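Local coordinates for protein oxygen-independent coproporphyrinogen III oxidase (Escherichia coli, PDB 1OLT) that catalyses the anaerobic oxidative decarboxylation of two propionate groups of coproporphyrinogen III to vinyl groups, giving protoporphyrinogen IX, with a [4Fe-4S] cluster and S-adenosylmethionine, at residues Q39-A44 and C335-Q340; V57-C62 and D83-A88; V94-L99 and N355-G360; S106-G111 and K128-N133. One frame throughout, in Å; residues are numbered along the deposited sequence. Where two conformers were deposited one is given.

Interaction 1: residues Q39-A44 and C335-Q340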
loop_
_atom_site.group_PDB
_atom_site.type_symbol
_atom_site.label_atom_id
_atom_site.label_comp_id
_atom_site.label_asym_id
_atom_site.label_seq_id
_atom_site.Cartn_x
_atom_site.Cartn_y
_atom_site.Cartn_z
ATOM N N GLN A 39 4.314 27.012 1.687
ATOM C CA GLN A 39 3.057 27.687 1.821
ATOM C C GLN A 39 1.941 26.768 1.273
ATOM O O GLN A 39 0.833 26.735 1.800
ATOM C CB GLN A 39 3.115 29.138 1.190
ATOM C CG GLN A 39 4.085 30.111 1.971
ATOM C CD GLN A 39 3.765 30.219 3.477
ATOM O OE1 GLN A 39 2.653 30.614 3.835
ATOM N NE2 GLN A 39 4.729 29.873 4.341
ATOM N N ALA A 40 2.222 26.072 0.169
ATOM C CA ALA A 40 1.182 25.266 -0.474
ATOM C C ALA A 40 0.783 24.227 0.515
ATOM O O ALA A 40 -0.379 23.898 0.651
ATOM C CB ALA A 40 1.702 24.606 -1.756
ATOM N N PHE A 41 1.761 23.754 1.285
ATOM C CA PHE A 41 1.492 22.762 2.278
ATOM C C PHE A 41 0.575 23.321 3.362
ATOM O O PHE A 41 -0.365 22.667 3.810
ATOM C CB PHE A 41 2.828 22.228 2.900
ATOM C CG PHE A 41 2.643 21.149 3.843
ATOM C CD1 PHE A 41 2.463 19.873 3.394
ATOM C CD2 PHE A 41 2.633 21.380 5.200
ATOM C CE1 PHE A 41 2.294 18.806 4.286
ATOM C CE2 PHE A 41 2.452 20.318 6.124
ATOM C CZ PHE A 41 2.287 19.046 5.672
ATOM N N LEU A 42 0.888 24.508 3.824
ATOM C CA LEU A 42 0.074 25.110 4.875
ATOM C C LEU A 42 -1.353 25.403 4.366
ATOM O O LEU A 42 -2.294 25.187 5.106
ATOM C CB LEU A 42 0.723 26.368 5.393
ATOM C CG LEU A 42 2.078 26.100 6.068
ATOM C CD1 LEU A 42 2.633 27.461 6.519
ATOM C CD2 LEU A 42 1.979 25.188 7.242
ATOM N N GLN A 43 -1.496 25.852 3.121
ATOM C CA GLN A 43 -2.834 26.036 2.529
ATOM C C GLN A 43 -3.586 24.713 2.468
ATOM O O GLN A 43 -4.795 24.688 2.684
ATOM C CB GLN A 43 -2.751 26.602 1.112
ATOM C CG GLN A 43 -2.386 28.038 1.040
ATOM C CD GLN A 43 -2.471 28.606 -0.435
ATOM O OE1 GLN A 43 -2.975 27.913 -1.350
ATOM N NE2 GLN A 43 -1.989 29.853 -0.641
ATOM N N ALA A 44 -2.866 23.593 2.224
ATOM C CA ALA A 44 -3.506 22.284 2.165
ATOM C C ALA A 44 -4.022 21.884 3.540
ATOM O O ALA A 44 -5.141 21.354 3.689
ATOM C CB ALA A 44 -2.545 21.242 1.650
ATOM N N CYS A 335 -3.944 17.978 -1.973
ATOM C CA CYS A 335 -2.552 18.060 -2.383
ATOM C C CYS A 335 -1.827 16.786 -2.009
ATOM O O CYS A 335 -2.241 16.075 -1.115
ATOM C CB CYS A 335 -1.798 19.249 -1.746
ATOM S SG CYS A 335 -2.498 20.847 -2.065
ATOM N N TYR A 336 -0.779 16.454 -2.748
ATOM C CA TYR A 336 0.175 15.447 -2.345
ATOM C C TYR A 336 1.513 16.164 -2.070
ATOM O O TYR A 336 1.887 17.074 -2.769
ATOM C CB TYR A 336 0.357 14.330 -3.392
ATOM C CG TYR A 336 -0.930 13.652 -3.869
ATOM C CD1 TYR A 336 -2.056 13.564 -3.037
ATOM C CD2 TYR A 336 -1.032 13.097 -5.151
ATOM C CE1 TYR A 336 -3.239 12.947 -3.457
ATOM C CE2 TYR A 336 -2.230 12.482 -5.595
ATOM C CZ TYR A 336 -3.327 12.404 -4.731
ATOM O OH TYR A 336 -4.528 11.832 -5.129
ATOM N N ALA A 337 2.225 15.718 -1.039
ATOM C CA ALA A 337 3.501 16.281 -0.642
ATOM C C ALA A 337 4.386 15.162 -0.148
ATOM O O ALA A 337 3.952 14.307 0.619
ATOM C CB ALA A 337 3.261 17.315 0.468
ATOM N N GLN A 338 5.645 15.188 -0.522
ATOM C CA GLN A 338 6.554 14.124 -0.126
ATOM C C GLN A 338 7.784 14.699 0.517
ATOM O O GLN A 338 8.334 15.697 0.047
ATOM C CB GLN A 338 7.036 13.292 -1.333
ATOM C CG GLN A 338 7.729 12.017 -0.990
ATOM C CD GLN A 338 8.052 11.104 -2.190
ATOM O OE1 GLN A 338 8.139 11.579 -3.310
ATOM N NE2 GLN A 338 8.222 9.791 -1.929
ATOM N N ASN A 339 8.206 14.041 1.570
ATOM C CA ASN A 339 9.498 14.293 2.195
ATOM C C ASN A 339 10.671 13.822 1.332
ATOM O O ASN A 339 10.551 12.881 0.513
ATOM C CB ASN A 339 9.558 13.563 3.538
ATOM C CG ASN A 339 8.795 14.273 4.645
ATOM O OD1 ASN A 339 8.444 15.479 4.543
ATOM N ND2 ASN A 339 8.558 13.518 5.779
ATOM N N GLN A 340 11.800 14.487 1.495
ATOM C CA GLN A 340 13.121 14.020 1.033
ATOM C C GLN A 340 13.210 12.499 1.099
ATOM O O GLN A 340 12.929 11.900 2.127
ATOM C CB GLN A 340 14.235 14.675 1.898
ATOM C CG GLN A 340 14.311 16.204 1.840
ATOM C CD GLN A 340 14.752 16.792 0.524
ATOM O OE1 GLN A 340 15.237 16.088 -0.363
ATOM N NE2 GLN A 340 14.532 18.101 0.367
#

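Interaction 2: residues V57-C62 and D83-A88. With SF4 (iron/sulfur cluster), chain B.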
loop_
_atom_site.group_PDB
_atom_site.type_symbol
_atom_site.label_atom_id
_atom_site.label_comp_id
_atom_site.label_asym_id
_atom_site.label_seq_id
_atom_site.Cartn_x
_atom_site.Cartn_y
_atom_site.Cartn_z
ATOM N N VAL A 57 4.171 6.695 9.266
ATOM C CA VAL A 57 5.570 6.894 9.590
ATOM C C VAL A 57 6.440 5.854 8.823
ATOM O O VAL A 57 6.158 4.632 8.863
ATOM C CB VAL A 57 5.850 6.760 11.103
ATOM C CG1 VAL A 57 7.330 7.049 11.354
ATOM C CG2 VAL A 57 4.951 7.674 11.935
ATOM N N HIS A 58 7.425 6.345 8.077
ATOM C CA HIS A 58 8.337 5.512 7.332
ATOM C C HIS A 58 9.527 5.186 8.257
ATOM O O HIS A 58 10.120 6.078 8.832
ATOM C CB HIS A 58 8.884 6.191 6.111
ATOM C CG HIS A 58 9.373 5.214 5.092
ATOM N ND1 HIS A 58 8.509 4.428 4.366
ATOM C CD2 HIS A 58 10.629 4.890 4.682
ATOM C CE1 HIS A 58 9.218 3.681 3.525
ATOM N NE2 HIS A 58 10.504 3.946 3.699
ATOM N N ILE A 59 9.812 3.923 8.420
ATOM C CA ILE A 59 10.961 3.452 9.164
ATOM C C ILE A 59 11.840 2.717 8.143
ATOM O O ILE A 59 11.467 1.628 7.675
ATOM C CB ILE A 59 10.562 2.492 10.318
ATOM C CG1 ILE A 59 9.584 3.062 11.342
ATOM C CG2 ILE A 59 11.834 2.043 11.074
ATOM C CD1 ILE A 59 10.052 4.282 12.024
ATOM N N PRO A 60 12.947 3.310 7.704
ATOM C CA PRO A 60 13.598 2.748 6.532
ATOM C C PRO A 60 14.528 1.561 6.747
ATOM O O PRO A 60 14.826 0.877 5.771
ATOM C CB PRO A 60 14.393 3.938 5.978
ATOM C CG PRO A 60 14.793 4.751 7.246
ATOM C CD PRO A 60 13.586 4.591 8.117
ATOM N N PHE A 61 14.924 1.268 7.973
ATOM C CA PHE A 61 15.998 0.359 8.210
ATOM C C PHE A 61 15.586 -1.113 8.090
ATOM O O PHE A 61 14.505 -1.510 8.549
ATOM C CB PHE A 61 16.645 0.693 9.596
ATOM C CG PHE A 61 17.095 2.095 9.718
ATOM C CD1 PHE A 61 18.112 2.567 8.971
ATOM C CD2 PHE A 61 16.428 2.961 10.573
ATOM C CE1 PHE A 61 18.486 3.917 9.060
ATOM C CE2 PHE A 61 16.798 4.271 10.651
ATOM C CZ PHE A 61 17.830 4.724 9.942
ATOM N N CYS A 62 16.479 -1.904 7.500
ATOM C CA CYS A 62 16.360 -3.356 7.462
ATOM C C CYS A 62 17.666 -4.012 7.918
ATOM O O CYS A 62 18.747 -3.463 7.745
ATOM C CB CYS A 62 15.989 -3.834 6.066
ATOM S SG CYS A 62 14.500 -3.106 5.387
ATOM N N ASP A 83 18.256 5.149 16.583
ATOM C CA ASP A 83 18.153 6.233 17.618
ATOM C C ASP A 83 18.295 7.621 17.005
ATOM O O ASP A 83 17.556 8.519 17.362
ATOM C CB ASP A 83 19.159 6.078 18.727
ATOM C CG ASP A 83 18.937 4.832 19.543
ATOM O OD1 ASP A 83 17.777 4.581 20.080
ATOM O OD2 ASP A 83 19.922 4.021 19.636
ATOM N N GLN A 84 19.242 7.772 16.069
ATOM C CA GLN A 84 19.445 9.008 15.340
ATOM C C GLN A 84 18.178 9.354 14.519
ATOM O O GLN A 84 17.787 10.474 14.476
ATOM C CB GLN A 84 20.620 8.924 14.363
ATOM C CG GLN A 84 21.970 8.584 14.971
ATOM C CD GLN A 84 23.076 8.438 13.938
ATOM O OE1 GLN A 84 22.797 8.033 12.801
ATOM N NE2 GLN A 84 24.352 8.820 14.325
ATOM N N TYR A 85 17.557 8.353 13.927
ATOM C CA TYR A 85 16.398 8.564 13.126
ATOM C C TYR A 85 15.201 9.017 13.968
ATOM O O TYR A 85 14.492 9.958 13.581
ATOM C CB TYR A 85 16.088 7.276 12.353
ATOM C CG TYR A 85 14.977 7.434 11.352
ATOM C CD1 TYR A 85 15.182 8.156 10.218
ATOM C CD2 TYR A 85 13.763 6.864 11.556
ATOM C CE1 TYR A 85 14.171 8.322 9.278
ATOM C CE2 TYR A 85 12.727 6.980 10.592
ATOM C CZ TYR A 85 12.955 7.745 9.465
ATOM O OH TYR A 85 11.980 7.905 8.478
ATOM N N LEU A 86 14.980 8.393 15.119
ATOM C CA LEU A 86 13.959 8.839 16.032
ATOM C C LEU A 86 14.266 10.215 16.603
ATOM O O LEU A 86 13.319 10.974 16.869
ATOM C CB LEU A 86 13.728 7.854 17.193
ATOM C CG LEU A 86 13.072 6.502 16.928
ATOM C CD1 LEU A 86 12.548 5.786 18.171
ATOM C CD2 LEU A 86 12.081 6.572 15.978
ATOM N N ASP A 87 15.543 10.601 16.709
ATOM C CA ASP A 87 15.861 11.992 17.085
ATOM C C ASP A 87 15.276 12.943 16.032
ATOM O O ASP A 87 14.760 13.996 16.375
ATOM C CB ASP A 87 17.351 12.268 17.240
ATOM C CG ASP A 87 17.960 11.577 18.426
ATOM O OD1 ASP A 87 17.251 11.219 19.391
ATOM O OD2 ASP A 87 19.217 11.361 18.487
ATOM N N ALA A 88 15.428 12.593 14.761
ATOM C CA ALA A 88 14.926 13.426 13.651
ATOM C C ALA A 88 13.398 13.430 13.569
ATOM O O ALA A 88 12.808 14.458 13.361
ATOM C CB ALA A 88 15.508 12.981 12.355
HETATM FE FE1 SF4 B . 13.734 -4.752 3.947
HETATM FE FE2 SF4 B . 12.622 -4.974 1.542
HETATM FE FE3 SF4 B . 11.542 -5.894 3.672
HETATM FE FE4 SF4 B . 13.478 -6.915 2.759
HETATM S S1 SF4 B . 11.473 -6.893 1.641
HETATM S S2 SF4 B . 13.252 -6.687 4.958
HETATM S S3 SF4 B . 14.724 -5.333 2.161
HETATM S S4 SF4 B . 11.896 -3.819 3.163
#

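Interaction 3: residues V94-L99 and N355-G360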
loop_
_atom_site.group_PDB
_atom_site.type_symbol
_atom_site.label_atom_id
_atom_site.label_comp_id
_atom_site.label_asym_id
_atom_site.label_seq_id
_atom_site.Cartn_x
_atom_site.Cartn_y
_atom_site.Cartn_z
ATOM N N VAL A 94 7.506 17.448 16.373
ATOM C CA VAL A 94 7.405 18.653 17.178
ATOM C C VAL A 94 7.059 19.892 16.337
ATOM O O VAL A 94 6.339 20.743 16.773
ATOM C CB VAL A 94 8.771 18.799 17.999
ATOM C CG1 VAL A 94 9.143 20.132 18.195
ATOM C CG2 VAL A 94 8.627 17.962 19.321
ATOM N N HIS A 95 7.569 19.953 15.111
ATOM C CA HIS A 95 7.271 21.046 14.220
ATOM C C HIS A 95 5.924 20.917 13.434
ATOM O O HIS A 95 5.283 21.896 13.247
ATOM C CB HIS A 95 8.444 21.265 13.271
ATOM C CG HIS A 95 9.685 21.748 13.982
ATOM N ND1 HIS A 95 10.124 23.056 13.897
ATOM C CD2 HIS A 95 10.562 21.111 14.810
ATOM C CE1 HIS A 95 11.225 23.199 14.629
ATOM N NE2 HIS A 95 11.501 22.045 15.204
ATOM N N ARG A 96 5.534 19.716 13.015
ATOM C CA ARG A 96 4.330 19.501 12.187
ATOM C C ARG A 96 3.072 19.324 13.001
ATOM O O ARG A 96 2.024 19.888 12.659
ATOM C CB ARG A 96 4.473 18.297 11.267
ATOM C CG ARG A 96 5.354 18.528 10.085
ATOM C CD ARG A 96 4.769 19.582 9.200
ATOM N NE ARG A 96 5.329 19.698 7.866
ATOM C CZ ARG A 96 5.595 20.858 7.244
ATOM N NH1 ARG A 96 5.502 22.023 7.860
ATOM N NH2 ARG A 96 6.037 20.846 5.991
ATOM N N ALA A 97 3.176 18.624 14.107
ATOM C CA ALA A 97 2.007 18.314 14.908
ATOM C C ALA A 97 1.133 19.483 15.401
ATOM O O ALA A 97 -0.094 19.318 15.429
ATOM C CB ALA A 97 2.378 17.399 16.049
ATOM N N PRO A 98 1.684 20.643 15.791
ATOM C CA PRO A 98 0.820 21.772 16.151
ATOM C C PRO A 98 -0.102 22.236 15.020
ATOM O O PRO A 98 -1.135 22.798 15.306
ATOM C CB PRO A 98 1.801 22.899 16.561
ATOM C CG PRO A 98 3.087 22.163 16.929
ATOM C CD PRO A 98 3.124 20.945 16.012
ATOM N N LEU A 99 0.261 21.974 13.770
ATOM C CA LEU A 99 -0.602 22.307 12.626
ATOM C C LEU A 99 -1.920 21.496 12.659
ATOM O O LEU A 99 -2.907 21.885 12.062
ATOM C CB LEU A 99 0.121 22.059 11.305
ATOM C CG LEU A 99 1.427 22.812 11.071
ATOM C CD1 LEU A 99 1.995 22.365 9.798
ATOM C CD2 LEU A 99 1.233 24.312 11.070
ATOM N N ASN A 355 11.182 20.459 9.101
ATOM C CA ASN A 355 10.461 19.560 8.206
ATOM C C ASN A 355 11.358 19.124 7.024
ATOM O O ASN A 355 12.442 19.682 6.780
ATOM C CB ASN A 355 9.148 20.272 7.678
ATOM C CG ASN A 355 9.431 21.410 6.767
ATOM O OD1 ASN A 355 9.421 22.604 7.183
ATOM N ND2 ASN A 355 9.715 21.107 5.532
ATOM N N ALA A 356 10.892 18.145 6.282
ATOM C CA ALA A 356 11.649 17.620 5.166
ATOM C C ALA A 356 10.868 17.712 3.864
ATOM O O ALA A 356 11.137 16.961 2.938
ATOM C CB ALA A 356 12.029 16.172 5.456
ATOM N N LEU A 357 9.933 18.639 3.770
ATOM C CA LEU A 357 9.136 18.779 2.538
ATOM C C LEU A 357 10.036 18.995 1.349
ATOM O O LEU A 357 10.832 19.937 1.320
ATOM C CB LEU A 357 8.122 19.926 2.638
ATOM C CG LEU A 357 7.313 20.207 1.360
ATOM C CD1 LEU A 357 6.441 19.117 1.002
ATOM C CD2 LEU A 357 6.473 21.469 1.582
ATOM N N TRP A 358 9.883 18.121 0.363
ATOM C CA TRP A 358 10.722 18.085 -0.837
ATOM C C TRP A 358 9.959 18.504 -2.089
ATOM O O TRP A 358 10.362 19.417 -2.816
ATOM C CB TRP A 358 11.253 16.677 -1.006
ATOM C CG TRP A 358 12.041 16.427 -2.215
ATOM C CD1 TRP A 358 12.872 17.292 -2.847
ATOM C CD2 TRP A 358 12.098 15.215 -2.936
ATOM N NE1 TRP A 358 13.450 16.682 -3.929
ATOM C CE2 TRP A 358 12.973 15.416 -4.031
ATOM C CE3 TRP A 358 11.491 13.962 -2.782
ATOM C CZ2 TRP A 358 13.240 14.428 -4.965
ATOM C CZ3 TRP A 358 11.772 12.960 -3.683
ATOM C CH2 TRP A 358 12.642 13.199 -4.784
ATOM N N ARG A 359 8.877 17.802 -2.369
ATOM C CA ARG A 359 8.121 18.051 -3.582
ATOM C C ARG A 359 6.671 17.681 -3.396
ATOM O O ARG A 359 6.318 17.043 -2.422
ATOM C CB ARG A 359 8.703 17.240 -4.729
ATOM C CG ARG A 359 8.770 15.778 -4.429
ATOM C CD ARG A 359 9.374 14.925 -5.581
ATOM N NE ARG A 359 9.189 13.519 -5.371
ATOM C CZ ARG A 359 9.223 12.582 -6.331
ATOM N NH1 ARG A 359 9.403 12.936 -7.591
ATOM N NH2 ARG A 359 9.066 11.276 -6.029
ATOM N N GLY A 360 5.828 18.102 -4.337
ATOM C CA GLY A 360 4.428 17.731 -4.286
ATOM C C GLY A 360 3.609 18.348 -5.399
ATOM O O GLY A 360 4.158 18.894 -6.347
#

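Interaction 4: residues S106-G111 and K128-N133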
loop_
_atom_site.group_PDB
_atom_site.type_symbol
_atom_site.label_atom_id
_atom_site.label_comp_id
_atom_site.label_asym_id
_atom_site.label_seq_id
_atom_site.Cartn_x
_atom_site.Cartn_y
_atom_site.Cartn_z
ATOM N N SER A 106 -7.631 8.764 13.392
ATOM C CA SER A 106 -8.382 7.536 13.254
ATOM C C SER A 106 -7.512 6.373 12.794
ATOM O O SER A 106 -7.926 5.200 12.844
ATOM C CB SER A 106 -9.538 7.755 12.245
ATOM O OG SER A 106 -9.006 8.100 10.963
ATOM N N GLN A 107 -6.290 6.686 12.394
ATOM C CA GLN A 107 -5.419 5.701 11.730
ATOM C C GLN A 107 -3.918 6.015 11.879
ATOM O O GLN A 107 -3.531 7.161 11.659
ATOM C CB GLN A 107 -5.770 5.740 10.275
ATOM C CG GLN A 107 -5.367 4.570 9.478
ATOM C CD GLN A 107 -6.035 4.591 8.036
ATOM O OE1 GLN A 107 -7.030 3.893 7.790
ATOM N NE2 GLN A 107 -5.464 5.403 7.119
ATOM N N LEU A 108 -3.099 5.007 12.211
ATOM C CA LEU A 108 -1.648 5.136 12.203
ATOM C C LEU A 108 -1.096 3.849 11.629
ATOM O O LEU A 108 -1.498 2.764 12.048
ATOM C CB LEU A 108 -1.112 5.305 13.632
ATOM C CG LEU A 108 0.389 5.124 13.863
ATOM C CD1 LEU A 108 1.142 6.179 13.142
ATOM C CD2 LEU A 108 0.670 5.133 15.335
ATOM N N HIS A 109 -0.130 3.983 10.720
ATOM C CA HIS A 109 0.591 2.873 10.205
ATOM C C HIS A 109 2.089 3.192 10.116
ATOM O O HIS A 109 2.483 4.306 9.740
ATOM C CB HIS A 109 0.119 2.538 8.838
ATOM C CG HIS A 109 0.812 1.360 8.235
ATOM N ND1 HIS A 109 0.301 0.110 8.295
ATOM C CD2 HIS A 109 1.992 1.246 7.597
ATOM C CE1 HIS A 109 1.103 -0.737 7.660
ATOM N NE2 HIS A 109 2.125 -0.069 7.207
ATOM N N TRP A 110 2.883 2.205 10.474
ATOM C CA TRP A 110 4.301 2.261 10.286
ATOM C C TRP A 110 4.641 1.283 9.147
ATOM O O TRP A 110 4.353 0.106 9.226
ATOM C CB TRP A 110 5.061 1.835 11.538
ATOM C CG TRP A 110 4.905 2.763 12.761
ATOM C CD1 TRP A 110 4.152 3.904 12.858
ATOM C CD2 TRP A 110 5.497 2.575 14.053
ATOM N NE1 TRP A 110 4.212 4.419 14.122
ATOM C CE2 TRP A 110 5.044 3.635 14.887
ATOM C CE3 TRP A 110 6.364 1.636 14.599
ATOM C CZ2 TRP A 110 5.417 3.751 16.224
ATOM C CZ3 TRP A 110 6.731 1.763 15.962
ATOM C CH2 TRP A 110 6.278 2.800 16.730
ATOM N N GLY A 111 5.353 1.807 8.165
ATOM C CA GLY A 111 5.795 1.074 7.020
ATOM C C GLY A 111 7.304 1.230 6.856
ATOM O O GLY A 111 7.987 1.882 7.661
ATOM N N LYS A 128 5.027 7.081 21.988
ATOM C CA LYS A 128 4.846 8.109 23.003
ATOM C C LYS A 128 4.913 9.501 22.373
ATOM O O LYS A 128 4.086 10.367 22.688
ATOM C CB LYS A 128 5.882 7.942 24.147
ATOM C CG LYS A 128 5.837 9.028 25.251
ATOM C CD LYS A 128 6.961 8.837 26.304
ATOM C CE LYS A 128 6.886 9.898 27.414
ATOM N NZ LYS A 128 7.124 9.271 28.764
ATOM N N LEU A 129 5.856 9.718 21.466
ATOM C CA LEU A 129 5.933 11.003 20.737
ATOM C C LEU A 129 4.628 11.284 19.950
ATOM O O LEU A 129 4.129 12.405 19.918
ATOM C CB LEU A 129 7.064 10.990 19.726
ATOM C CG LEU A 129 8.454 11.169 20.307
ATOM C CD1 LEU A 129 9.453 10.837 19.234
ATOM C CD2 LEU A 129 8.602 12.582 20.817
ATOM N N LEU A 130 4.104 10.250 19.335
ATOM C CA LEU A 130 2.905 10.362 18.477
ATOM C C LEU A 130 1.691 10.645 19.370
ATOM O O LEU A 130 0.930 11.552 19.060
ATOM C CB LEU A 130 2.727 9.075 17.630
ATOM C CG LEU A 130 3.731 8.934 16.519
ATOM C CD1 LEU A 130 3.732 7.529 15.929
ATOM C CD2 LEU A 130 3.548 10.021 15.425
ATOM N N ARG A 131 1.504 9.866 20.451
ATOM C CA ARG A 131 0.356 9.974 21.358
ATOM C C ARG A 131 0.335 11.293 22.101
ATOM O O ARG A 131 -0.715 11.783 22.397
ATOM C CB ARG A 131 0.321 8.884 22.482
ATOM C CG ARG A 131 -0.044 7.513 21.925
ATOM C CD ARG A 131 -0.442 6.452 22.967
ATOM N NE ARG A 131 -0.680 5.155 22.289
ATOM C CZ ARG A 131 -1.831 4.733 21.708
ATOM N NH1 ARG A 131 -2.957 5.476 21.654
ATOM N NH2 ARG A 131 -1.837 3.519 21.169
ATOM N N GLU A 132 1.495 11.820 22.426
ATOM C CA GLU A 132 1.541 13.072 23.146
ATOM C C GLU A 132 1.423 14.256 22.242
ATOM O O GLU A 132 1.175 15.323 22.737
ATOM C CB GLU A 132 2.839 13.186 23.977
ATOM C CG GLU A 132 2.759 12.208 25.142
ATOM C CD GLU A 132 3.950 12.312 26.093
ATOM O OE1 GLU A 132 5.001 12.884 25.688
ATOM O OE2 GLU A 132 3.804 11.759 27.205
ATOM N N ASN A 133 1.617 14.102 20.936
ATOM C CA ASN A 133 1.558 15.246 20.037
ATOM C C ASN A 133 0.352 15.297 19.094
ATOM O O ASN A 133 0.111 16.328 18.487
ATOM C CB ASN A 133 2.851 15.345 19.235
ATOM C CG ASN A 133 3.964 15.894 20.088
ATOM O OD1 ASN A 133 3.956 17.052 20.351
ATOM N ND2 ASN A 133 4.889 15.021 20.585
#

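Interaction 1: residues Q39-A44 and C335-Q340
Ala-44 and Cys-335 meet methyl to sulfur: Ala-44 CB lies 3.7 Å from Cys-335 SG. The cysteine CB stands almost as near, with Cys-335 CB 4.0 Å from Ala-44 CB, so the methyl rests against the whole CB-SG bond. With chi1 at -58°, SG is turned away from the carbonyl carbon of Cys-335 and toward the helix, where it lies against apolar carbon. The second point of touch is Phe-41 on Ala-337. Here the ring presents its edge, the Ala-337 methyl lying near the ring plane with Phe-41 CD1 4.0 Å from Ala-337 CB. The trans chi1 of Phe-41 (-176°) swings the ring out beside its own carbonyl carbon and brings the CD1 flank of the ring, not its tip, nearer to the strand than CB. One face of a small antiparallel sheet, 329-332, 335-339 and 357-362, is thus packed by the short helix 38-45, with the alternate residues Cys-335 and Ala-337 of the middle strand directed at the helix and Tyr-336 between them directed to the other face. The CA atoms of Ala-44 and Cys-335 are 6.3 Å apart, those of Phe-41 and Ala-337 7.4 Å; the closer approach of the first pair is consistent with the small side chains of Ala-44 and Cys-335. No hydrogen bond crosses the contact, and all four touching residues are buried. The Phe-41 ring also touches Ile-332 on strand 329-332, while Ala-337 touches Leu-357 on strand 357-362. Cys-335 packs further on Phe-36 and Ala-362.

Interaction 2: residues V57-C62 and D83-A88
Tyr-85 reaches from helix 80-96 to the strand with its hydroxyl, and a single hydrogen bond spans the contact: Tyr-85 OH gives its proton to His-58 O at 2.6 Å, approaching from above the carbonyl plane. The same hydroxyl is also hydrogen-bonded to the backbone N of Val-326, so two groups fix the end of the ring. A trans chi1 (-173°) carries the phenol across the gap. Aromatic and CH-pi contacts hold its flat part. Phe-61 points an edge at the Tyr-85 face in a T-shaped pair, centroids 5.5 Å apart and planes at 87°, with Phe-61 CE2 only 3.5 Å from Tyr-85 CB. Pro-60 CD makes a CH-pi contact over a face, 3.8 Å from the Tyr-85 ring centroid, while Pro-60 CG covers a face of the Phe-61 ring. Among purely apolar touches, Ile-59 CD1 lies at the ring edge, 4.1 Å from Tyr-85 CE2. Beyond these, His-58 ND1 is hydrogen-bonded to Tyr-56 OH and its side chain touches S-adenosylmethionine. Cys-62 SG binds iron FE1 at 2.3 Å, so the packed strand leads into the radical SAM CX3CX2C motif, whose Cys-62, Cys-66 and Cys-69 bind the cluster.

Interaction 3: residues V94-L99 and N355-G360
Arg-96 NH1 is held by a salt bridge to Glu-38 OE2, from helix 38-45, and this polar grip probably helps to hold the guanidinium where Asn-355 can lie over it. The two flat groups stack with their planes 5° apart. Asn-355 CB sits over the centre of one guanidinium face, 3.6 Å from Arg-96 CZ, and the amide carbon follows, with Asn-355 CG 3.5 Å from Arg-96 NH2. Asn-355 has its CG between the backbone N and the carbonyl carbon (chi1 68°), which lays the amide over the guanidinium face, nearly parallel to it. In Arg-96 the bend at the second torsion (chi2 -64°) turns the end of the chain toward Asn-355. Leu-357 takes the edge: its CB lies near the guanidinium plane, with Arg-96 NH2 4.1 Å from Leu-357 CB. One face of the buried guanidinium is thus covered by Asn-355 and its rim bordered by Leu-357, while Glu-38 probably balances its charge. No hydrogen bond joins the two segments. Just beyond Leu-357, Trp-358 and Arg-359 both face Gln-338 in a classic beta bulge. The contact thus ties the C-terminal end of helix 80-96 to the start of strand 357-362; Arg-96 also touches Phe-41 of helix 38-45, Asn-355 touches Gln-349 of helix 343-353, and Leu-357 packs on Ala-337 of strand 335-339.

Interaction 4: residues S106-G111 and K128-N133
Leu-130 carries the helix side of the contact through one methyl, CD1, which reaches both partners on the strand. It lies at the edge of the Trp-110 indole, near the ring plane, with Leu-130 CD1 3.6 Å from Trp-110 NE1; the benzo side follows, Trp-110 CZ2 being 4.1 Å from Leu-130 CD1. Leu-108 meets the same methyl with both its branches, CD2 coming to 3.9 Å of Leu-130 CD1. With CG anti to the backbone N (chi1 166°), both methyls of Leu-108 are brought to Leu-130 CD1, whereas Trp-110 has CG turned away from its carbonyl carbon (chi1 -66°), which brings the pyrrole edge round to Leu-130. Farther out, Phe-164 meets Trp-110 edge-to-face, Met-127 of the same helix as Leu-130 touches both Leu-108 and Trp-110, and Ile-93 of helix 80-96 packs on Leu-130. Strand 105-112 and helix 120-133 are a beta-alpha unit of the TIM-barrel-like radical SAM core, and Gly-111 touches S-adenosylmethionine. The contact is almost wholly apolar, and the indole N-H faces a methyl: Trp-110 NE1, buried here, has no polar partner in the model, a probable cost set against the apolar packing.

How the interactions relate
Interactions 2 and 4 are neighbours in the radical SAM core: strands 53-62 and 105-112 pair in parallel, with Ile-59 N 2.8 Å from Gly-111 O and Val-57 CB packed on Trp-110 CD1. Interaction 2 lies at the cofactors, the His-58 side chain being about 4 Å from a bound S-adenosylmethionine. In interaction 4 the side chain of Trp-110 is about 8 Å from a bound S-adenosylmethionine. Helix 80-96 serves both interactions 2 and 3, whose centres are 16 Å apart. Interactions 1 and 3 meet on the three-stranded sheet, centres 8 Å apart, where Gln-338 N lies 2.7 Å from Arg-359 O. Ala-337 in interaction 1 has its side chain about 6 Å from that of Ile-329, which binds S-adenosylmethionine.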